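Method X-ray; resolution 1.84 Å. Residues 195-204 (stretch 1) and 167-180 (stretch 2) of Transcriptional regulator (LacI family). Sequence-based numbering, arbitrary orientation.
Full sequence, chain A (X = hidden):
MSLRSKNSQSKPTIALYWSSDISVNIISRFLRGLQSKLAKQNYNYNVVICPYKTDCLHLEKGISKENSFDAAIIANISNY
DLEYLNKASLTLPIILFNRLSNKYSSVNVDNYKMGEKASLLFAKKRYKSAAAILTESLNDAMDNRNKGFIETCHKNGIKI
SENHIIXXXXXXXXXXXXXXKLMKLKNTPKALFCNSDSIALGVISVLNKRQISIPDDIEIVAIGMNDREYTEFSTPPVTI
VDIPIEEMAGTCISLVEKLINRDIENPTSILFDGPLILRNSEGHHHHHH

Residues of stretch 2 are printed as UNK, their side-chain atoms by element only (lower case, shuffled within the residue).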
# COMPACT_ATOMS: atom_id res chain seq x y z
N ASN A 195 10.21 -0.52 -0.77
CA ASN A 195 8.85 -0.52 -0.20
C ASN A 195 7.83 0.14 -1.13
O ASN A 195 6.69 0.41 -0.72
CB ASN A 195 8.82 0.03 1.26
CG ASN A 195 8.96 1.55 1.35
OD1 ASN A 195 9.36 2.21 0.40
ND2 ASN A 195 8.62 2.12 2.52
N SER A 196 8.23 0.40 -2.38
CA SER A 196 7.23 0.71 -3.42
C SER A 196 7.75 0.20 -4.76
O SER A 196 8.98 0.13 -5.01
CB SER A 196 6.88 2.21 -3.47
OG SER A 196 7.66 2.92 -4.42
N ASP A 197 6.82 -0.18 -5.63
CA ASP A 197 7.19 -0.61 -6.98
C ASP A 197 7.72 0.54 -7.82
O ASP A 197 8.60 0.30 -8.66
CB ASP A 197 6.03 -1.27 -7.72
CG ASP A 197 4.84 -0.33 -7.85
OD1 ASP A 197 4.28 0.03 -6.80
OD2 ASP A 197 4.54 0.11 -8.99
N SER A 198 7.28 1.78 -7.59
CA SER A 198 7.81 2.92 -8.37
C SER A 198 9.30 3.08 -8.07
O SER A 198 10.10 3.35 -8.95
CB SER A 198 7.10 4.23 -8.00
OG SER A 198 5.78 4.20 -8.51
N ILE A 199 9.65 2.90 -6.80
CA ILE A 199 11.04 2.97 -6.39
C ILE A 199 11.81 1.88 -7.12
O ILE A 199 12.90 2.14 -7.68
CB ILE A 199 11.15 2.86 -4.85
CG1 ILE A 199 10.75 4.20 -4.20
CG2 ILE A 199 12.56 2.39 -4.43
CD1 ILE A 199 10.69 4.13 -2.71
N ALA A 200 11.28 0.67 -7.14
CA ALA A 200 11.96 -0.46 -7.80
C ALA A 200 12.16 -0.23 -9.30
O ALA A 200 13.21 -0.57 -9.86
CB ALA A 200 11.17 -1.76 -7.56
N LEU A 201 11.18 0.38 -9.95
CA LEU A 201 11.32 0.65 -11.39
C LEU A 201 12.44 1.65 -11.68
O LEU A 201 13.21 1.47 -12.64
CB LEU A 201 10.01 1.16 -11.98
CG LEU A 201 8.90 0.10 -12.01
CD1 LEU A 201 7.59 0.80 -12.43
CD2 LEU A 201 9.28 -1.15 -12.90
N GLY A 202 12.57 2.65 -10.82
CA GLY A 202 13.66 3.62 -10.93
C GLY A 202 15.02 2.97 -10.68
O GLY A 202 16.01 3.26 -11.38
N VAL A 203 15.07 2.11 -9.67
CA VAL A 203 16.31 1.36 -9.34
C VAL A 203 16.79 0.53 -10.54
O VAL A 203 17.96 0.60 -10.93
CB VAL A 203 16.12 0.47 -8.12
CG1 VAL A 203 17.34 -0.52 -8.01
CG2 VAL A 203 15.89 1.31 -6.84
N ILE A 204 15.89 -0.22 -11.15
CA ILE A 204 16.25 -1.05 -12.28
C ILE A 204 16.71 -0.19 -13.47
O ILE A 204 17.60 -0.64 -14.22
CB ILE A 204 15.07 -1.98 -12.63
CG1 ILE A 204 14.99 -3.09 -11.60
CG2 ILE A 204 15.19 -2.58 -14.01
CD1 ILE A 204 13.57 -3.56 -11.44
N UNK A 167 16.65 6.38 2.46
CA UNK A 167 15.40 7.10 2.24
C UNK A 167 15.26 7.42 0.76
O UNK A 167 16.28 7.66 0.07
c UNK A 167 15.34 8.39 3.08
N UNK A 168 14.02 7.42 0.27
CA UNK A 168 13.75 7.82 -1.12
C UNK A 168 12.38 8.47 -1.25
O UNK A 168 11.45 8.17 -0.48
c UNK A 168 13.82 6.60 -2.04
N UNK A 169 12.24 9.34 -2.25
CA UNK A 169 10.90 9.79 -2.65
C UNK A 169 10.16 8.70 -3.38
O UNK A 169 10.78 7.90 -4.11
c UNK A 169 10.90 12.31 -2.83
o UNK A 169 11.69 13.25 -4.90
o UNK A 169 11.74 14.52 -3.06
c UNK A 169 10.98 11.00 -3.56
c UNK A 169 11.48 13.44 -3.66
N UNK A 170 8.83 8.65 -3.18
CA UNK A 170 8.03 7.60 -3.77
C UNK A 170 7.69 7.93 -5.22
O UNK A 170 6.55 8.34 -5.52
c UNK A 170 6.77 7.31 -2.98
c UNK A 170 6.09 6.03 -3.42
n UNK A 170 4.99 5.70 -2.77
o UNK A 170 6.54 5.33 -4.35
N UNK A 171 8.65 7.73 -6.11
CA UNK A 171 8.43 7.95 -7.55
C UNK A 171 9.52 7.19 -8.27
O UNK A 171 10.49 6.72 -7.62
c UNK A 171 8.50 9.44 -7.90
o UNK A 171 9.81 9.96 -7.69
N UNK A 172 9.37 7.04 -9.59
CA UNK A 172 10.41 6.42 -10.37
C UNK A 172 11.70 7.25 -10.27
O UNK A 172 12.81 6.70 -10.06
c UNK A 172 8.77 5.21 -11.84
c UNK A 172 8.30 4.89 -13.22
c UNK A 172 11.14 5.55 -12.64
c UNK A 172 9.99 6.18 -11.82
N UNK A 173 11.57 8.57 -10.41
CA UNK A 173 12.77 9.45 -10.23
C UNK A 173 13.39 9.29 -8.84
O UNK A 173 14.62 9.29 -8.70
c UNK A 173 15.66 12.56 -10.79
c UNK A 173 12.42 10.92 -10.52
c UNK A 173 13.74 13.04 -9.80
c UNK A 173 13.59 11.85 -10.44
n UNK A 173 15.03 13.47 -10.05
n UNK A 173 14.81 11.58 -11.04
N UNK A 174 12.56 9.14 -7.81
CA UNK A 174 13.06 8.86 -6.46
C UNK A 174 13.87 7.57 -6.40
O UNK A 174 14.89 7.51 -5.72
N UNK A 175 13.41 6.52 -7.10
CA UNK A 175 14.14 5.26 -7.18
C UNK A 175 15.46 5.43 -7.90
O UNK A 175 16.48 4.82 -7.54
N UNK A 176 15.45 6.25 -8.95
CA UNK A 176 16.67 6.56 -9.70
C UNK A 176 17.67 7.25 -8.74
O UNK A 176 18.78 6.79 -8.61
c UNK A 176 17.70 7.98 -11.55
c UNK A 176 16.39 7.42 -10.96
c UNK A 176 15.64 6.57 -12.03
N UNK A 177 17.24 8.30 -8.03
CA UNK A 177 18.10 8.99 -7.08
C UNK A 177 18.67 8.05 -5.99
O UNK A 177 19.88 8.11 -5.66
o UNK A 177 16.31 12.19 -7.15
c UNK A 177 17.15 11.31 -7.46
o UNK A 177 17.76 11.31 -8.55
c UNK A 177 17.37 10.18 -6.47
N UNK A 178 17.83 7.15 -5.48
CA UNK A 178 18.22 6.23 -4.43
C UNK A 178 19.26 5.21 -4.93
O UNK A 178 20.21 4.89 -4.21
c UNK A 178 16.98 5.50 -3.84
N UNK A 179 19.08 4.71 -6.15
CA UNK A 179 20.00 3.72 -6.70
C UNK A 179 21.39 4.33 -6.92
O UNK A 179 22.41 3.64 -6.77
c UNK A 179 19.47 3.16 -8.02
N UNK A 180 21.42 5.60 -7.31
CA UNK A 180 22.69 6.31 -7.52
C UNK A 180 23.48 6.40 -6.20
O UNK A 180 24.70 6.23 -6.18
c UNK A 180 21.99 7.61 -9.58
c UNK A 180 22.45 7.68 -8.14
c UNK A 180 21.86 8.99 -10.23
n UNK A 180 21.31 10.22 -12.35
c UNK A 180 21.37 8.86 -11.67

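Position 167 has one side-chain carbon, pointing away from stretch 1 and touching nothing there. It is Ala167. Position 168 also carries a single carbon, directed toward stretch 1; this CB lies 4.0 Å from Ile199 CD1. It is Ala168.

Position 169 has three carbons in a row, the third bearing two oxygens. CA-to-CB points away, and the backbone makes the contact: its O is 3.7 Å from Ile199 CG1. The carboxylate gives Glu169. Position 170 has two carbons, the second carrying one oxygen and one nitrogen. The oxygen is 2.7 Å from Ser196 OG. This is an amide, Asn170, and the oxygen is OD1, which accepts a hydrogen bond from that hydroxyl.

Position 171 has one carbon and then one oxygen. The oxygen turns back to its own helix, 2.9 Å from the N of position 174. It is Ser171, the N-cap. Position 172 has four carbons, forked at the first, with one arm two carbons long. The end of that arm is 4.2 Å from Leu201 CD1. It is Ile172.

Position 173 has one carbon and a five-membered ring of three carbons and two nitrogens. CA-to-CB points away, and nothing touches stretch 1. It is His173. Position 174 has no side-chain atoms and is Gly174; a CB here would lie 2.0 Å from Glu169 O, a clash. Position 175 is also bare, with its CA 3.4 Å from Ile199 O. A CB would come within 2.1 Å of Ile199 O. It is Gly175.

Position 176 has three carbons, two of them on the first. One branch lies 3.4 Å from Gly202 O. It is Val176, and that branch is CG2. Position 177 has two carbons, the second with two oxygens; CA-to-CB points away, without contact. It is Asp177. Position 178 has one carbon, directed toward stretch 1 but not reaching it. It is Ala178. Position 179 has one carbon, also directed toward stretch 1, its CB 3.9 Å from Val203 CA. It is Ala179. Position 180 has four carbons in a row ending in nitrogen, without contact. It is Lys180.

The helices cross at 53°, their axes only 6.3 Å apart. Glycines permit this: Gly175 CA lies 3.9 Å from Ile199 CA. A CB on Gly202 would sit 2.0 Å from Ile172 O. Backbones therefore meet directly through CA-H...O contacts, including Gly202 CA to Ile172 O at 3.3 Å. Ser196 OG donates to Asn170 while capping its helix by accepting from Ile199 N at 3.1 Å.

Stretch 2, residues 167-180: AAENSIHGGVDAAK
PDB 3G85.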